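Local coordinates for protein 2',5'-phosphodiesterase 12 (Homo sapiens, PDB 4Z2B) that belongs to the endonuclease/exonuclease/phosphatase family, with a DNase I-like fold, and in this crystal carries a magnesium ion and the ligand 4LC, at residues S145-A150 and L195-R200; D151-T156 and K223-L228; C340-S345 and C405-F410; K385-C390 and I411-L416. All coordinates share one frame; numbering follows the deposited sequence. Where two conformers were deposited one is given.

Interaction 1 of 4, residues S145-A150 and L195-R200. With 4LC (3-(6-{[(2S,3S)-3-(hydroxymethyl)-2-phenylmorpholin-4-yl]carbonyl}-1-methyl-1H-benzimidazol-2-yl)-1H-indole-6-carbonitrile), chain F.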
# COMPACT_ATOMS: atom_id res chain seq x y z
N SER A 145 -0.15 3.91 6.04
CA SER A 145 1.01 3.00 6.02
C SER A 145 0.52 1.60 6.19
O SER A 145 -0.19 1.32 7.15
CB SER A 145 2.06 3.34 7.07
OG SER A 145 3.20 2.54 6.80
N TYR A 146 0.86 0.67 5.25
CA TYR A 146 0.28 -0.66 5.33
C TYR A 146 1.14 -1.70 4.68
O TYR A 146 1.46 -1.58 3.50
CB TYR A 146 -1.08 -0.61 4.60
CG TYR A 146 -2.07 -1.73 4.79
CD1 TYR A 146 -1.96 -2.64 5.84
CD2 TYR A 146 -3.21 -1.81 3.98
CE1 TYR A 146 -2.96 -3.61 6.08
CE2 TYR A 146 -4.18 -2.79 4.19
CZ TYR A 146 -4.07 -3.67 5.25
OH TYR A 146 -5.09 -4.59 5.44
N ASN A 147 1.51 -2.74 5.46
CA ASN A 147 2.19 -3.93 4.98
C ASN A 147 1.05 -4.82 4.51
O ASN A 147 0.26 -5.28 5.35
CB ASN A 147 3.04 -4.58 6.07
CG ASN A 147 3.74 -5.82 5.54
OD1 ASN A 147 3.20 -6.57 4.71
ND2 ASN A 147 4.93 -6.08 6.04
N ILE A 148 0.88 -4.98 3.19
CA ILE A 148 -0.28 -5.68 2.63
C ILE A 148 -0.10 -7.21 2.47
O ILE A 148 -1.00 -7.84 1.91
CB ILE A 148 -0.72 -5.06 1.27
CG1 ILE A 148 0.37 -5.16 0.17
CG2 ILE A 148 -1.18 -3.61 1.48
CD1 ILE A 148 -0.14 -4.83 -1.27
N LEU A 149 1.02 -7.78 2.96
CA LEU A 149 1.35 -9.22 2.94
C LEU A 149 1.50 -9.71 1.50
O LEU A 149 0.51 -9.88 0.77
CB LEU A 149 0.31 -10.03 3.76
CG LEU A 149 0.33 -11.56 3.68
CD1 LEU A 149 1.67 -12.14 4.09
CD2 LEU A 149 -0.84 -12.16 4.51
N ALA A 150 2.73 -9.91 1.09
CA ALA A 150 3.00 -10.32 -0.29
C ALA A 150 2.53 -11.72 -0.55
O ALA A 150 2.73 -12.63 0.27
CB ALA A 150 4.48 -10.19 -0.62
N LEU A 195 2.92 1.64 1.03
CA LEU A 195 2.68 0.20 1.18
C LEU A 195 3.95 -0.62 1.18
O LEU A 195 4.90 -0.29 0.49
CB LEU A 195 1.78 -0.27 0.02
CG LEU A 195 0.43 0.44 -0.17
CD1 LEU A 195 -0.29 -0.08 -1.42
CD2 LEU A 195 -0.49 0.28 1.05
N GLN A 196 3.96 -1.73 1.94
CA GLN A 196 5.12 -2.63 1.93
C GLN A 196 4.60 -3.99 1.48
O GLN A 196 3.39 -4.22 1.59
CB GLN A 196 5.77 -2.71 3.33
CG GLN A 196 6.16 -1.35 3.93
CD GLN A 196 5.02 -0.66 4.66
OE1 GLN A 196 4.16 -1.31 5.28
NE2 GLN A 196 4.97 0.66 4.54
N GLU A 197 5.50 -4.90 1.04
CA GLU A 197 5.20 -6.28 0.58
C GLU A 197 4.25 -6.26 -0.60
O GLU A 197 3.27 -7.02 -0.66
CB GLU A 197 4.68 -7.16 1.73
CG GLU A 197 5.74 -7.49 2.76
CD GLU A 197 5.42 -8.65 3.69
OE1 GLU A 197 4.62 -9.53 3.30
OE2 GLU A 197 5.94 -8.65 4.82
N VAL A 198 4.56 -5.36 -1.54
CA VAL A 198 3.78 -5.20 -2.75
C VAL A 198 4.42 -6.10 -3.82
O VAL A 198 5.56 -5.84 -4.23
CB VAL A 198 3.68 -3.70 -3.19
CG1 VAL A 198 2.91 -3.56 -4.50
CG2 VAL A 198 3.05 -2.84 -2.10
N ASP A 199 3.71 -7.16 -4.26
CA ASP A 199 4.21 -7.99 -5.37
C ASP A 199 4.16 -7.15 -6.65
O ASP A 199 3.28 -6.30 -6.77
CB ASP A 199 3.38 -9.27 -5.56
CG ASP A 199 3.21 -10.12 -4.32
OD1 ASP A 199 2.25 -9.88 -3.57
OD2 ASP A 199 4.02 -11.02 -4.12
N ARG A 200 5.09 -7.38 -7.62
CA ARG A 200 5.07 -6.62 -8.89
C ARG A 200 3.70 -6.66 -9.55
O ARG A 200 3.19 -5.61 -9.95
CB ARG A 200 6.10 -7.19 -9.89
CG ARG A 200 7.56 -6.88 -9.59
CD ARG A 200 8.47 -7.23 -10.78
NE ARG A 200 9.86 -6.86 -10.49
CZ ARG A 200 10.36 -5.62 -10.59
NH1 ARG A 200 9.59 -4.62 -11.00
NH2 ARG A 200 11.63 -5.38 -10.29
C13 4LC F . 7.72 -13.15 9.31
C17 4LC F . 7.32 -12.99 7.87
C20 4LC F . 9.71 -12.71 7.32
C01 4LC F . 7.90 -9.80 12.36
N05 4LC F . 8.21 -11.23 12.49
C06 4LC F . 8.70 -11.93 13.56
N07 4LC F . 8.76 -13.23 13.34
C08 4LC F . 8.41 -13.38 12.00
C09 4LC F . 8.39 -14.52 11.19
C11 4LC F . 8.01 -14.40 9.86
C14 4LC F . 7.75 -12.00 10.11
C16 4LC F . 8.09 -12.15 11.45
O18 4LC F . 6.14 -13.01 7.57
N19 4LC F . 8.29 -12.80 6.94
C23 4LC F . 10.53 -13.62 6.43
O26 4LC F . 10.34 -13.26 5.04
C27 4LC F . 8.98 -13.36 4.62
C29 4LC F . 8.05 -12.51 5.51
C31 4LC F . 8.16 -11.02 5.20
O34 4LC F . 7.46 -10.23 6.17
C36 4LC F . 8.59 -14.82 4.43
C37 4LC F . 9.35 -15.63 3.60
C39 4LC F . 8.99 -16.95 3.38
C41 4LC F . 7.86 -17.48 3.98
C43 4LC F . 7.08 -16.68 4.79
C45 4LC F . 7.44 -15.36 5.03
C47 4LC F . 8.84 -11.38 14.91
C48 4LC F . 8.40 -11.97 16.08
N50 4LC F . 8.72 -11.17 17.15
C52 4LC F . 9.26 -9.99 16.69
C53 4LC F . 9.68 -8.86 17.39
C55 4LC F . 10.26 -7.82 16.68
C56 4LC F . 10.43 -7.91 15.29
C58 4LC F . 10.03 -9.05 14.61
C60 4LC F . 9.43 -10.11 15.29
C61 4LC F . 10.63 -6.61 17.37
N62 4LC F . 10.90 -5.64 17.89
O HOH W 1 3.05 -0.05 7.60

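Interaction 2 of 4, residues D151-T156 and K223-L228. With 4LC (3-(6-{[(2S,3S)-3-(hydroxymethyl)-2-phenylmorpholin-4-yl]carbonyl}-1-methyl-1H-benzimidazol-2-yl)-1H-indole-6-carbonitrile), chain F; EDO (1,2-ethanediol), chain C.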
# COMPACT_ATOMS: atom_id res chain seq x y z
N ASP A 151 1.94 -11.92 -1.73
CA ASP A 151 1.51 -13.23 -2.21
C ASP A 151 2.71 -14.19 -2.32
O ASP A 151 2.55 -15.38 -2.08
CB ASP A 151 0.81 -13.10 -3.58
CG ASP A 151 0.35 -14.44 -4.14
OD1 ASP A 151 -0.46 -15.09 -3.50
OD2 ASP A 151 0.87 -14.85 -5.19
N THR A 152 3.91 -13.67 -2.67
CA THR A 152 5.10 -14.53 -2.78
C THR A 152 5.37 -15.24 -1.42
O THR A 152 5.75 -16.41 -1.40
CB THR A 152 6.33 -13.76 -3.33
OG1 THR A 152 7.38 -14.70 -3.52
CG2 THR A 152 6.81 -12.65 -2.38
N TYR A 153 5.06 -14.57 -0.31
CA TYR A 153 5.19 -15.19 1.01
C TYR A 153 3.93 -15.94 1.42
O TYR A 153 4.04 -17.04 1.95
CB TYR A 153 5.55 -14.15 2.09
CG TYR A 153 6.74 -13.29 1.72
CD1 TYR A 153 7.87 -13.84 1.14
CD2 TYR A 153 6.68 -11.90 1.86
CE1 TYR A 153 8.97 -13.06 0.81
CE2 TYR A 153 7.76 -11.10 1.50
CZ TYR A 153 8.90 -11.68 0.96
OH TYR A 153 10.00 -10.95 0.62
N ALA A 154 2.75 -15.37 1.20
CA ALA A 154 1.49 -16.00 1.64
C ALA A 154 1.22 -17.39 1.00
O ALA A 154 0.57 -18.23 1.63
CB ALA A 154 0.32 -15.08 1.38
N GLN A 155 1.71 -17.62 -0.24
CA GLN A 155 1.53 -18.91 -0.93
C GLN A 155 2.44 -20.05 -0.40
O GLN A 155 2.19 -21.20 -0.75
CB GLN A 155 1.76 -18.75 -2.45
CG GLN A 155 3.20 -18.49 -2.89
CD GLN A 155 3.28 -18.31 -4.40
OE1 GLN A 155 2.61 -17.45 -4.98
NE2 GLN A 155 4.08 -19.13 -5.05
N THR A 156 3.49 -19.76 0.40
CA THR A 156 4.41 -20.79 0.89
C THR A 156 3.72 -21.72 1.88
O THR A 156 2.77 -21.29 2.54
CB THR A 156 5.65 -20.17 1.56
OG1 THR A 156 5.24 -19.47 2.75
CG2 THR A 156 6.44 -19.25 0.62
N LYS A 223 12.44 -4.76 -3.82
CA LYS A 223 13.41 -5.17 -2.81
C LYS A 223 14.11 -6.38 -3.45
O LYS A 223 15.13 -6.20 -4.13
CB LYS A 223 12.72 -5.46 -1.46
CG LYS A 223 13.68 -5.89 -0.34
CD LYS A 223 12.99 -6.71 0.75
CE LYS A 223 11.99 -5.94 1.57
NZ LYS A 223 10.90 -6.79 2.11
N GLN A 224 13.49 -7.58 -3.36
CA GLN A 224 14.00 -8.80 -3.97
C GLN A 224 12.83 -9.55 -4.66
O GLN A 224 12.78 -9.59 -5.90
CB GLN A 224 14.71 -9.64 -2.90
CG GLN A 224 15.55 -10.81 -3.39
CD GLN A 224 16.15 -11.59 -2.21
OE1 GLN A 224 16.16 -11.12 -1.06
NE2 GLN A 224 16.63 -12.79 -2.48
N HIS A 225 11.85 -10.05 -3.87
CA HIS A 225 10.70 -10.85 -4.34
C HIS A 225 9.37 -10.07 -4.41
O HIS A 225 8.34 -10.61 -4.83
CB HIS A 225 10.49 -12.04 -3.38
CG HIS A 225 11.76 -12.74 -3.02
ND1 HIS A 225 12.50 -13.44 -3.97
CD2 HIS A 225 12.37 -12.86 -1.81
CE1 HIS A 225 13.55 -13.92 -3.32
NE2 HIS A 225 13.51 -13.62 -2.02
N GLU A 226 9.39 -8.82 -3.92
CA GLU A 226 8.27 -7.90 -3.75
C GLU A 226 8.90 -6.58 -3.36
O GLU A 226 10.11 -6.55 -3.12
CB GLU A 226 7.32 -8.44 -2.64
CG GLU A 226 8.02 -9.00 -1.39
CD GLU A 226 8.69 -8.03 -0.43
OE1 GLU A 226 8.27 -6.85 -0.39
OE2 GLU A 226 9.61 -8.44 0.29
N GLY A 227 8.11 -5.52 -3.22
CA GLY A 227 8.69 -4.24 -2.83
C GLY A 227 7.77 -3.22 -2.19
O GLY A 227 6.73 -3.55 -1.59
N LEU A 228 8.17 -1.96 -2.32
CA LEU A 228 7.47 -0.84 -1.72
C LEU A 228 6.69 -0.07 -2.74
O LEU A 228 7.17 0.09 -3.87
CB LEU A 228 8.51 0.11 -1.09
CG LEU A 228 9.51 -0.48 -0.08
CD1 LEU A 228 10.49 0.57 0.33
CD2 LEU A 228 8.78 -1.02 1.17
C13 4LC F . 7.72 -13.15 9.31
C17 4LC F . 7.32 -12.99 7.87
C20 4LC F . 9.71 -12.71 7.32
C01 4LC F . 7.90 -9.80 12.36
N05 4LC F . 8.21 -11.23 12.49
C06 4LC F . 8.70 -11.93 13.56
N07 4LC F . 8.76 -13.23 13.34
C08 4LC F . 8.41 -13.38 12.00
C09 4LC F . 8.39 -14.52 11.19
C11 4LC F . 8.01 -14.40 9.86
C14 4LC F . 7.75 -12.00 10.11
C16 4LC F . 8.09 -12.15 11.45
O18 4LC F . 6.14 -13.01 7.57
N19 4LC F . 8.29 -12.80 6.94
C23 4LC F . 10.53 -13.62 6.43
O26 4LC F . 10.34 -13.26 5.04
C27 4LC F . 8.98 -13.36 4.62
C29 4LC F . 8.05 -12.51 5.51
C31 4LC F . 8.16 -11.02 5.20
O34 4LC F . 7.46 -10.23 6.17
C36 4LC F . 8.59 -14.82 4.43
C37 4LC F . 9.35 -15.63 3.60
C39 4LC F . 8.99 -16.95 3.38
C41 4LC F . 7.86 -17.48 3.98
C43 4LC F . 7.08 -16.68 4.79
C45 4LC F . 7.44 -15.36 5.03
C47 4LC F . 8.84 -11.38 14.91
C48 4LC F . 8.40 -11.97 16.08
N50 4LC F . 8.72 -11.17 17.15
C52 4LC F . 9.26 -9.99 16.69
C53 4LC F . 9.68 -8.86 17.39
C55 4LC F . 10.26 -7.82 16.68
C56 4LC F . 10.43 -7.91 15.29
C58 4LC F . 10.03 -9.05 14.61
C60 4LC F . 9.43 -10.11 15.29
C61 4LC F . 10.63 -6.61 17.37
N62 4LC F . 10.90 -5.64 17.89
C1 EDO C . 11.96 -6.95 5.38
O1 EDO C . 12.78 -6.84 4.25
C2 EDO C . 12.05 -8.38 5.91
O2 EDO C . 13.39 -8.63 6.21

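Interaction 3 of 4, residues C340-S345 and C405-F410. With 4LC (3-(6-{[(2S,3S)-3-(hydroxymethyl)-2-phenylmorpholin-4-yl]carbonyl}-1-methyl-1H-benzimidazol-2-yl)-1H-indole-6-carbonitrile), chain F.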
# COMPACT_ATOMS: atom_id res chain seq x y z
N CYS A 340 6.94 6.58 6.66
CA CYS A 340 6.10 5.40 6.90
C CYS A 340 6.93 4.16 6.85
O CYS A 340 7.99 4.12 6.20
CB CYS A 340 4.99 5.31 5.87
SG CYS A 340 3.88 6.74 5.82
N GLY A 341 6.38 3.10 7.42
CA GLY A 341 6.95 1.78 7.20
C GLY A 341 6.55 0.71 8.17
O GLY A 341 5.91 0.97 9.19
N ASP A 342 6.93 -0.52 7.80
CA ASP A 342 6.92 -1.66 8.67
C ASP A 342 8.34 -1.69 9.21
O ASP A 342 9.27 -2.05 8.48
CB ASP A 342 6.53 -2.94 7.92
CG ASP A 342 6.65 -4.18 8.78
OD1 ASP A 342 7.12 -4.07 9.95
OD2 ASP A 342 6.29 -5.25 8.29
N PHE A 343 8.53 -1.17 10.44
CA PHE A 343 9.88 -1.06 10.99
C PHE A 343 10.31 -2.33 11.72
O PHE A 343 11.47 -2.40 12.17
CB PHE A 343 9.97 0.16 11.92
CG PHE A 343 9.82 1.44 11.13
CD1 PHE A 343 8.56 1.97 10.88
CD2 PHE A 343 10.93 2.03 10.52
CE1 PHE A 343 8.42 3.13 10.10
CE2 PHE A 343 10.78 3.18 9.73
CZ PHE A 343 9.53 3.73 9.53
N ASN A 344 9.37 -3.28 11.92
CA ASN A 344 9.67 -4.54 12.64
C ASN A 344 10.33 -4.22 14.01
O ASN A 344 11.26 -4.92 14.44
CB ASN A 344 10.56 -5.44 11.76
CG ASN A 344 9.73 -6.31 10.86
OD1 ASN A 344 8.74 -6.88 11.32
ND2 ASN A 344 10.09 -6.40 9.57
N SER A 345 9.86 -3.14 14.67
CA SER A 345 10.40 -2.67 15.94
C SER A 345 9.29 -2.21 16.85
O SER A 345 8.53 -1.32 16.49
CB SER A 345 11.37 -1.51 15.72
OG SER A 345 12.37 -1.79 14.76
N CYS A 405 3.46 -3.90 18.09
CA CYS A 405 3.39 -2.64 17.37
C CYS A 405 4.66 -2.51 16.55
O CYS A 405 5.72 -2.23 17.12
CB CYS A 405 3.22 -1.48 18.34
SG CYS A 405 3.21 0.12 17.52
N LEU A 406 4.56 -2.73 15.23
CA LEU A 406 5.75 -2.75 14.36
C LEU A 406 5.80 -1.66 13.33
O LEU A 406 6.86 -1.42 12.74
CB LEU A 406 5.81 -4.08 13.61
CG LEU A 406 5.83 -5.36 14.45
CD1 LEU A 406 5.87 -6.57 13.56
CD2 LEU A 406 6.99 -5.35 15.45
N ASP A 407 4.63 -1.08 13.05
CA ASP A 407 4.40 -0.10 12.00
C ASP A 407 4.20 1.29 12.57
O ASP A 407 3.55 1.43 13.62
CB ASP A 407 3.15 -0.48 11.19
CG ASP A 407 3.25 -1.86 10.58
OD1 ASP A 407 3.79 -1.98 9.46
OD2 ASP A 407 2.77 -2.82 11.22
N TYR A 408 4.71 2.29 11.86
CA TYR A 408 4.59 3.71 12.26
C TYR A 408 4.47 4.62 11.06
O TYR A 408 4.97 4.33 9.99
CB TYR A 408 5.84 4.15 13.09
CG TYR A 408 6.14 3.25 14.27
CD1 TYR A 408 5.49 3.42 15.48
CD2 TYR A 408 7.04 2.20 14.14
CE1 TYR A 408 5.71 2.54 16.54
CE2 TYR A 408 7.28 1.32 15.19
CZ TYR A 408 6.61 1.50 16.39
OH TYR A 408 6.88 0.64 17.42
N ILE A 409 3.87 5.79 11.30
CA ILE A 409 3.87 6.94 10.42
C ILE A 409 4.64 7.97 11.23
O ILE A 409 4.05 8.57 12.13
CB ILE A 409 2.46 7.42 9.99
CG1 ILE A 409 1.77 6.29 9.17
CG2 ILE A 409 2.57 8.77 9.17
CD1 ILE A 409 0.29 6.49 8.97
N PHE A 410 5.95 8.09 11.00
CA PHE A 410 6.74 9.07 11.77
C PHE A 410 6.64 10.44 11.12
O PHE A 410 6.73 10.53 9.90
CB PHE A 410 8.22 8.66 11.91
CG PHE A 410 8.48 7.43 12.75
CD1 PHE A 410 8.24 7.44 14.13
CD2 PHE A 410 9.05 6.30 12.19
CE1 PHE A 410 8.53 6.32 14.92
CE2 PHE A 410 9.38 5.18 12.99
CZ PHE A 410 9.08 5.19 14.34
C13 4LC F . 7.72 -13.15 9.31
C17 4LC F . 7.32 -12.99 7.87
C20 4LC F . 9.71 -12.71 7.32
C01 4LC F . 7.90 -9.80 12.36
N05 4LC F . 8.21 -11.23 12.49
C06 4LC F . 8.70 -11.93 13.56
N07 4LC F . 8.76 -13.23 13.34
C08 4LC F . 8.41 -13.38 12.00
C09 4LC F . 8.39 -14.52 11.19
C11 4LC F . 8.01 -14.40 9.86
C14 4LC F . 7.75 -12.00 10.11
C16 4LC F . 8.09 -12.15 11.45
O18 4LC F . 6.14 -13.01 7.57
N19 4LC F . 8.29 -12.80 6.94
C23 4LC F . 10.53 -13.62 6.43
O26 4LC F . 10.34 -13.26 5.04
C27 4LC F . 8.98 -13.36 4.62
C29 4LC F . 8.05 -12.51 5.51
C31 4LC F . 8.16 -11.02 5.20
O34 4LC F . 7.46 -10.23 6.17
C36 4LC F . 8.59 -14.82 4.43
C37 4LC F . 9.35 -15.63 3.60
C39 4LC F . 8.99 -16.95 3.38
C41 4LC F . 7.86 -17.48 3.98
C43 4LC F . 7.08 -16.68 4.79
C45 4LC F . 7.44 -15.36 5.03
C47 4LC F . 8.84 -11.38 14.91
C48 4LC F . 8.40 -11.97 16.08
N50 4LC F . 8.72 -11.17 17.15
C52 4LC F . 9.26 -9.99 16.69
C53 4LC F . 9.68 -8.86 17.39
C55 4LC F . 10.26 -7.82 16.68
C56 4LC F . 10.43 -7.91 15.29
C58 4LC F . 10.03 -9.05 14.61
C60 4LC F . 9.43 -10.11 15.29
C61 4LC F . 10.63 -6.61 17.37
N62 4LC F . 10.90 -5.64 17.89

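Interaction 4 of 4, residues K385-C390 and I411-L416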
# COMPACT_ATOMS: atom_id res chain seq x y z
N LYS A 385 13.36 15.73 14.72
CA LYS A 385 12.40 15.77 15.83
C LYS A 385 11.17 15.04 15.31
O LYS A 385 10.37 15.61 14.57
CB LYS A 385 12.12 17.22 16.27
CG LYS A 385 13.38 18.07 16.52
CD LYS A 385 14.30 17.53 17.62
CE LYS A 385 15.62 18.30 17.64
NZ LYS A 385 16.74 17.47 18.19
N LEU A 386 11.10 13.73 15.58
CA LEU A 386 10.06 12.85 15.05
C LEU A 386 9.19 12.28 16.13
O LEU A 386 9.66 11.96 17.22
CB LEU A 386 10.73 11.68 14.29
CG LEU A 386 11.64 12.06 13.12
CD1 LEU A 386 12.50 10.87 12.71
CD2 LEU A 386 10.83 12.61 11.93
N LYS A 387 7.91 12.06 15.79
CA LYS A 387 6.99 11.38 16.68
C LYS A 387 6.11 10.46 15.85
O LYS A 387 5.97 10.68 14.65
CB LYS A 387 6.14 12.34 17.52
CG LYS A 387 5.05 13.06 16.75
CD LYS A 387 4.08 13.71 17.72
CE LYS A 387 3.21 14.71 17.02
NZ LYS A 387 2.47 15.55 18.00
N SER A 388 5.57 9.42 16.49
CA SER A 388 4.66 8.48 15.86
C SER A 388 3.27 9.12 15.75
O SER A 388 2.61 9.37 16.76
CB SER A 388 4.62 7.17 16.64
OG SER A 388 3.64 6.33 16.07
N ALA A 389 2.81 9.35 14.51
CA ALA A 389 1.52 9.98 14.24
C ALA A 389 0.33 9.19 14.80
O ALA A 389 -0.61 9.81 15.32
CB ALA A 389 1.34 10.21 12.75
N CYS A 390 0.36 7.84 14.75
CA CYS A 390 -0.73 7.02 15.28
C CYS A 390 -0.38 6.47 16.69
O CYS A 390 -1.01 5.53 17.19
CB CYS A 390 -1.05 5.89 14.31
SG CYS A 390 -1.61 6.49 12.70
N ILE A 411 6.42 11.50 11.90
CA ILE A 411 6.31 12.83 11.28
C ILE A 411 7.24 13.81 11.93
O ILE A 411 7.56 13.64 13.11
CB ILE A 411 4.84 13.36 11.33
CG1 ILE A 411 4.32 13.47 12.80
CG2 ILE A 411 3.92 12.48 10.45
CD1 ILE A 411 2.94 14.15 12.97
N ASP A 412 7.66 14.83 11.18
CA ASP A 412 8.43 15.96 11.73
C ASP A 412 7.47 16.69 12.67
O ASP A 412 6.53 17.32 12.18
CB ASP A 412 8.92 16.86 10.59
CG ASP A 412 9.69 18.08 11.05
OD1 ASP A 412 9.43 18.56 12.17
OD2 ASP A 412 10.55 18.54 10.29
N LEU A 413 7.66 16.56 13.99
CA LEU A 413 6.72 17.12 14.97
C LEU A 413 6.71 18.69 14.97
O LEU A 413 5.76 19.28 15.48
CB LEU A 413 6.92 16.54 16.38
CG LEU A 413 8.27 16.73 17.08
CD1 LEU A 413 8.31 18.05 17.88
CD2 LEU A 413 8.55 15.57 18.05
N ASN A 414 7.73 19.34 14.40
CA ASN A 414 7.77 20.82 14.33
C ASN A 414 7.04 21.34 13.10
O ASN A 414 6.55 22.47 13.09
CB ASN A 414 9.21 21.31 14.29
CG ASN A 414 9.96 21.07 15.55
OD1 ASN A 414 9.44 21.27 16.65
ND2 ASN A 414 11.21 20.69 15.41
N ALA A 415 6.96 20.52 12.06
CA ALA A 415 6.36 20.94 10.81
C ALA A 415 4.96 20.35 10.59
O ALA A 415 4.19 20.94 9.83
CB ALA A 415 7.28 20.57 9.66
N LEU A 416 4.63 19.22 11.24
CA LEU A 416 3.33 18.57 11.05
C LEU A 416 2.68 18.19 12.36
O LEU A 416 3.36 17.96 13.35
CB LEU A 416 3.47 17.31 10.15
CG LEU A 416 4.17 17.50 8.78
CD1 LEU A 416 4.68 16.17 8.22
CD2 LEU A 416 3.29 18.23 7.78
O HOH W 2 3.42 17.97 16.01

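Interaction 1 of 4, residues S145-A150 and L195-R200
E197 and N147 form the densely packed end of this contact. The N147 ND2 N-H meets E197 OE2 at 3.0 Å from above the carboxylate, the amide and carboxylate planes standing 72° apart. ND2 also bonds D342, and OE2 takes the hydroxyl O34 of 4LC at 2.6 Å. The other oxygen, E197 OE1, uses its anti lone pair for A150 N at 2.9 Å, so both ends of the carboxylate are gripped and its rotation is fixed. With N147 CG anti to the backbone N (chi1 -180°) and the amide turned by chi2, N147 OD1 accepts L149 N at 3.0 Å, an Asx turn. Parallel pairing of strands 140-147 and 192-198 lines up Y146 with L195 and N147 with Q196; Q196 N bonds Y146 O, and I148 N bonds Q196 O at 3.1 Å. These are inner strands of the six-stranded sheet of the DNase I-like fold. Beyond Q196 the chain turns a corner, and E197 and V198, both facing G227, form a G1 beta bulge; the E197 side chain lies about 3 Å from the magnesium ion. On the opposite sheet face from N147 and Q196, L195 CD2 packs on Y146 CB at 3.7 Å; further along, I148 CD1 touches V198 CG2. The S145 end is looser. Q196 NE2 reaches S145 OG by a weak bond of 3.4 Å and has N300 as a stronger partner, while a water links S145 OG to Q196 OE1.

Interaction 2 of 4, residues D151-T156 and K223-L228
Y153 and E226 cross at about a right angle, the tyrosine ring and the carboxylate planes 65° apart. The phenol reaches the carboxylate by its hydroxyl edge: Y153 OH donates to the anti lone pair of E226 OE2 at 2.6 Å. The bend at chi2 (72°) folds the E226 carboxylate toward the Y153 hydroxyl. In one of two lysine conformers, K223 NZ forms a salt bridge with E226 OE2 on its syn lone pair (2.8 Å), so this second grip on the oxygen is doubtful in the other. T152 CG2 lies over one face of the Y153 ring and also packs on H225, with CG2 to H225 O at 3.5 Å and the two side chains nearly perpendicular. H225 meets the hydroxyl with an edge, its CD2 3.9 Å from Y153 OH. The opposite face of the Y153 ring is taken by 4LC, whose C27 stands over its centre, while C37 of the ligand's phenyl ring comes to 3.4 Å from Y153 CD1. T156 OG1 touches the same phenyl at C41, and also donates to Y153 O. Y153 and T156 thus line the 4LC pocket of this DNase I-like domain, and E226, from the turn before strand 227-233, is a second-shell residue that holds the Y153 hydroxyl.

Interaction 3 of 4, residues C340-S345 and C405-F410
G341 and Y408 form a hydrogen-bonded antiparallel pair between strands 340-342 and 407-410, whose axes lie 5.1 Å apart at 166°, while C340 with I409 and D342 with D407 are the flanking non-hydrogen-bonded pairs. Past the strand end, F343 N bonds L406 O at 2.9 Å. F410 turns an edge to the face of the F343 ring, centroids 5.0 Å apart and planes at 63°, and the F343 ring also packs through CD1 on Y408 CD2 at 3.6 Å. Y408 CG is anti to its carbonyl carbon (chi1 -52°), a setting that carries the phenol along the loop to S345, where OH donates to S345 O at 2.7 Å, in the carbonyl plane and on a lone pair. D342 and D407 share the other face, their OD1 atoms 4.0 Å apart. Partners outside would temper this closeness: D342 OD2 takes N147, and D407 OD2 takes T396 and H445. D342 OD1 also accepts N344 N at 3.1 Å, closing an Asx turn. N344 ND2 bonds the L303 carbonyl, and N344 OD1 lies 3.2 Å from C01 of 4LC, beside L406 CD1. The strand ends and their loops so build a side of the ligand pocket, at one end of the strands of the second sheet of the DNase I-like sandwich.

Interaction 4 of 4, residues K385-C390 and I411-L416
An antiparallel strand pair, remote from the ligand pocket, joins the short strand 386-388 to the end of strand 403-412, with K387 and I411 as its hydrogen-bonded pair. K387 N gives a bond to I411 O at 3.1 Å and I411 N returns one to K387 O at 2.9 Å. L386 faces D412 in the neighbouring non-hydrogen-bonded pair, and L413 N closes the ladder on K385 O at 2.9 Å. The K387 and I411 side chains lie alongside each other and point the same way, CG to CG1 at 4.0 Å. The I411 branch CG2 rests against A389 CB at 4.1 Å, and I411 also meets V418 and L452, so the residue sits where the two sheets of the DNase I-like sandwich face each other. L413 crosses K387 at about a right angle. With chi1 of 60°, L413 CG stands between its backbone N and carbonyl carbon and is laid over the K385 carbonyl, 3.5 Å from K385 O. The chain turns sharply after D412: its OD1 accepts N414 N at 2.9 Å and, from above the carboxylate plane, A415 N, making an Asx turn widened into an Asx motif. That turn carries N414 back to K385, whose aliphatic CG runs 3.6 Å from N414 ND2. On the outer side the extended K387 chain sends NZ toward a water, bound only weakly by the lysine but donating to both L413 O and L416 O; L413 O also receives the K455 ammonium group.

Interactions 1 and 2 alternate along the chain: 145-150 runs straight into 151-156, and 195-200 precedes 223-228. Their centres are about 8 Å apart, and strands 192-198 and 227-233 are neighbours in the six-stranded sheet. Interactions 3 and 4 follow later and also alternate, both on strand 403-412 of the other sheet, centres about 14 Å apart. Interactions 1 and 3 lie about 13 Å apart, centre to centre, and touch through N147 and D342, tying the two sheets together. Interactions 1, 2 and 3 each contribute residues that touch 4LC, interaction 2 through its 151-156 side, whereas interaction 4, about 30 Å from interaction 2 between centres, lies at the remote end of the sandwich.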